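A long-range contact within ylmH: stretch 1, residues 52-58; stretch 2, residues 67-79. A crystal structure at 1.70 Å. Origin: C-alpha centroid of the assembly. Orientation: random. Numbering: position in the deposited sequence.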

# COMPACT_ATOMS: atom_id res chain seq x y z
N GLY A 52 -2.14 -2.81 -23.84
CA GLY A 52 -2.86 -3.54 -22.87
C GLY A 52 -1.81 -4.43 -22.17
O GLY A 52 -1.28 -5.48 -22.68
N LEU A 53 -1.47 -3.95 -20.99
CA LEU A 53 -0.60 -4.63 -20.04
C LEU A 53 -1.52 -5.27 -19.03
O LEU A 53 -2.53 -4.65 -18.64
CB LEU A 53 0.29 -3.60 -19.30
CG LEU A 53 1.61 -3.11 -19.89
CD1 LEU A 53 2.26 -2.17 -18.82
CD2 LEU A 53 2.52 -4.24 -20.16
N ALA A 54 -1.18 -6.47 -18.58
CA ALA A 54 -1.91 -7.08 -17.45
C ALA A 54 -1.65 -6.33 -16.15
O ALA A 54 -0.60 -5.73 -15.96
CB ALA A 54 -1.60 -8.51 -17.32
N CYS A 55 -2.65 -6.32 -15.28
CA CYS A 55 -2.67 -5.51 -14.08
C CYS A 55 -3.33 -6.38 -12.99
O CYS A 55 -4.35 -6.97 -13.29
CB CYS A 55 -3.52 -4.24 -14.36
SG CYS A 55 -3.64 -2.96 -13.14
N SER A 56 -2.70 -6.55 -11.83
CA SER A 56 -3.37 -7.14 -10.65
C SER A 56 -3.18 -6.21 -9.46
O SER A 56 -2.14 -5.63 -9.30
CB SER A 56 -2.85 -8.56 -10.32
OG SER A 56 -1.47 -8.55 -10.14
N SER A 57 -4.24 -6.03 -8.67
CA SER A 57 -4.25 -5.19 -7.50
C SER A 57 -4.19 -6.05 -6.26
O SER A 57 -4.87 -7.10 -6.22
CB SER A 57 -5.53 -4.39 -7.45
OG SER A 57 -5.69 -3.78 -6.19
N SER A 58 -3.46 -5.62 -5.22
CA SER A 58 -3.42 -6.37 -3.97
C SER A 58 -4.86 -6.48 -3.37
O SER A 58 -5.14 -7.39 -2.59
CB SER A 58 -2.45 -5.79 -2.95
OG SER A 58 -2.77 -4.45 -2.64
N VAL A 67 -4.01 0.08 -1.84
CA VAL A 67 -3.53 -1.10 -2.52
C VAL A 67 -2.22 -0.87 -3.19
O VAL A 67 -1.82 0.26 -3.42
CB VAL A 67 -4.57 -1.64 -3.57
CG1 VAL A 67 -5.83 -2.01 -2.92
CG2 VAL A 67 -4.82 -0.62 -4.66
N ARG A 68 -1.51 -1.95 -3.49
CA ARG A 68 -0.41 -1.87 -4.45
C ARG A 68 -0.78 -2.64 -5.70
O ARG A 68 -1.59 -3.60 -5.67
CB ARG A 68 0.90 -2.42 -3.86
CG ARG A 68 1.33 -1.82 -2.58
CD ARG A 68 2.68 -2.32 -2.03
NE ARG A 68 3.80 -1.84 -2.84
CZ ARG A 68 5.05 -2.11 -2.61
NH1 ARG A 68 5.35 -2.90 -1.62
NH2 ARG A 68 6.03 -1.55 -3.33
N VAL A 69 -0.24 -2.21 -6.83
CA VAL A 69 -0.60 -2.79 -8.09
C VAL A 69 0.61 -3.34 -8.77
O VAL A 69 1.72 -2.75 -8.72
CB VAL A 69 -1.35 -1.72 -9.02
CG1 VAL A 69 -1.45 -2.09 -10.48
CG2 VAL A 69 -2.77 -1.38 -8.48
N LEU A 70 0.40 -4.45 -9.43
CA LEU A 70 1.47 -5.02 -10.23
C LEU A 70 1.10 -4.88 -11.70
O LEU A 70 0.00 -5.26 -12.12
CB LEU A 70 1.63 -6.45 -9.83
CG LEU A 70 2.43 -6.81 -8.62
CD1 LEU A 70 2.09 -8.22 -8.22
CD2 LEU A 70 3.94 -6.58 -9.07
N LEU A 71 2.01 -4.32 -12.49
CA LEU A 71 1.85 -4.21 -13.95
C LEU A 71 2.81 -5.21 -14.58
O LEU A 71 3.95 -5.24 -14.16
CB LEU A 71 2.18 -2.77 -14.37
CG LEU A 71 1.25 -1.67 -13.83
CD1 LEU A 71 1.73 -0.23 -13.98
CD2 LEU A 71 -0.07 -1.76 -14.48
N TYR A 72 2.42 -6.01 -15.60
CA TYR A 72 3.30 -7.10 -16.02
C TYR A 72 2.99 -7.65 -17.41
O TYR A 72 1.89 -7.46 -17.91
CB TYR A 72 3.33 -8.23 -15.01
CG TYR A 72 1.96 -8.72 -14.63
CD1 TYR A 72 1.26 -8.09 -13.62
CD2 TYR A 72 1.33 -9.77 -15.29
CE1 TYR A 72 -0.02 -8.47 -13.27
CE2 TYR A 72 0.00 -10.18 -14.91
CZ TYR A 72 -0.62 -9.53 -13.89
OH TYR A 72 -1.93 -9.89 -13.52
N PRO A 73 4.03 -8.19 -18.06
CA PRO A 73 3.84 -8.92 -19.32
C PRO A 73 3.13 -10.24 -19.05
O PRO A 73 3.14 -10.70 -17.91
CB PRO A 73 5.27 -9.17 -19.79
CG PRO A 73 6.08 -8.18 -19.04
CD PRO A 73 5.46 -8.18 -17.69
N ASP A 74 2.65 -10.89 -20.12
CA ASP A 74 1.73 -12.03 -20.02
C ASP A 74 2.33 -13.33 -19.47
O ASP A 74 1.61 -14.14 -18.82
CB ASP A 74 1.08 -12.30 -21.36
CG ASP A 74 0.14 -11.16 -21.80
OD1 ASP A 74 -0.43 -10.42 -20.95
OD2 ASP A 74 -0.06 -10.93 -23.01
N TYR A 75 3.63 -13.51 -19.66
CA TYR A 75 4.30 -14.64 -19.08
C TYR A 75 4.11 -14.71 -17.53
O TYR A 75 4.13 -15.80 -16.96
CB TYR A 75 5.77 -14.64 -19.46
CG TYR A 75 6.63 -13.60 -18.76
CD1 TYR A 75 6.83 -12.35 -19.33
CD2 TYR A 75 7.27 -13.90 -17.57
CE1 TYR A 75 7.61 -11.38 -18.69
CE2 TYR A 75 8.08 -12.95 -16.92
CZ TYR A 75 8.24 -11.69 -17.50
OH TYR A 75 9.03 -10.77 -16.87
N PHE A 76 3.90 -13.58 -16.86
CA PHE A 76 3.93 -13.55 -15.39
C PHE A 76 2.50 -13.84 -14.84
O PHE A 76 1.60 -13.21 -15.24
CB PHE A 76 4.46 -12.16 -14.96
CG PHE A 76 4.81 -12.04 -13.49
CD1 PHE A 76 6.01 -12.53 -13.01
CD2 PHE A 76 3.98 -11.36 -12.63
CE1 PHE A 76 6.37 -12.39 -11.69
CE2 PHE A 76 4.33 -11.21 -11.28
CZ PHE A 76 5.52 -11.75 -10.81
N GLN A 77 2.19 -14.76 -13.92
CA GLN A 77 2.89 -15.34 -12.83
C GLN A 77 2.31 -14.88 -11.43
O GLN A 77 2.69 -15.50 -10.51
CB GLN A 77 4.43 -15.23 -12.91
CG GLN A 77 5.17 -16.42 -13.49
CD GLN A 77 6.63 -16.16 -13.79
OE1 GLN A 77 7.43 -15.91 -12.87
NE2 GLN A 77 7.00 -16.23 -15.08
N PRO A 78 1.42 -13.87 -11.22
CA PRO A 78 1.45 -13.14 -9.93
C PRO A 78 0.94 -13.96 -8.73
O PRO A 78 -0.06 -14.67 -8.87
CB PRO A 78 0.55 -11.93 -10.15
CG PRO A 78 0.20 -12.01 -11.72
CD PRO A 78 0.30 -13.41 -12.04
N GLU A 79 1.64 -13.86 -7.60
CA GLU A 79 1.22 -14.44 -6.34
C GLU A 79 1.19 -13.30 -5.32
O GLU A 79 1.79 -12.24 -5.56
CB GLU A 79 2.19 -15.54 -5.85
CG GLU A 79 2.00 -16.91 -6.49
CD GLU A 79 2.63 -18.01 -5.67
OE1 GLU A 79 3.76 -17.80 -5.19
OE2 GLU A 79 1.99 -19.08 -5.48
O HOH W 1 0.84 -8.43 -20.12
O HOH W 2 -5.30 -9.83 -13.03

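Antiparallel strands are held together by an alternation of paired hydrogen bonds and open pairs, and this contact in ylmH shows how that ladder organises everything around it. The strand of Ala-54 to Ser-57 and the one that ends at Tyr-72 run antiparallel, their directions 164° apart. The straightest rung joins Leu-70 N to Ser-56 O, at 2.8 Å and a nearly linear 177°; its companion, Ser-56 N to Leu-70 O, spans 3.0 Å. One residue past the end of the first strand, Ser-58 N donates to Arg-68 O at 2.8 Å. The return bond has a different acceptor: Arg-68 N donates to Ser-58 OG at 2.9 Å, so a side-chain hydroxyl takes the place that a backbone carbonyl would fill in a regular ladder.

At the other end the pairing loosens. Tyr-72 N still reaches Ala-54 O at 3.1 Å, but the reciprocal bond, Ala-54 N to Tyr-72 O, is weak, at 3.3 Å with an angle of 126°. A water reinforces this rung: it accepts from Ala-54 N at 3.2 Å and donates to Tyr-72 O at 2.6 Å and to Asp-74 OD1 at 2.5 Å, tying the turn that begins at Pro-73 to the strand pair. A second water donates to Cys-55 O at 3.0 Å and lies within a weak hydrogen bond of Tyr-72 OH, at 3.4 Å.

Between the hydrogen-bonded pairs, the strands draw closer. The CA atoms of Cys-55 and Leu-71 are 4.7 Å apart and those of Ser-57 and Val-69 4.4 Å, against 5.3 Å for the CA atoms of Ser-56 and Leu-70. Carbonyls also receive CA-H contacts here, as from Cys-55 CA to Leu-70 O at 3.3 Å.

Side chains alternate between the two faces of the sheet. On the face carrying Cys-55, Ser-57, Val-69 and Leu-71, the thiol makes the apolar link: Cys-55 SG lies 3.6 Å from Val-69 CG1 and 4.0 Å from Leu-71 CD2, bridging successive residues on that side of the partner strand.

The face bearing Ala-54, Ser-56, Leu-70 and Tyr-72 is dominated by the tyrosine. With chi1 in the p well, its ring comes back across the neighbouring strand, and Ala-54 CB packs over one ring face, 3.3 Å from Tyr-72 CE2. Ser-56 OG approaches the same ring obliquely, 3.5 Å from Tyr-72 CE1, and also lies 3.9 Å from Pro-78 CB. Buried among these carbons, that hydroxyl has no polar partner in the model, a reminder that a well-formed backbone ladder need not satisfy every side chain it encloses.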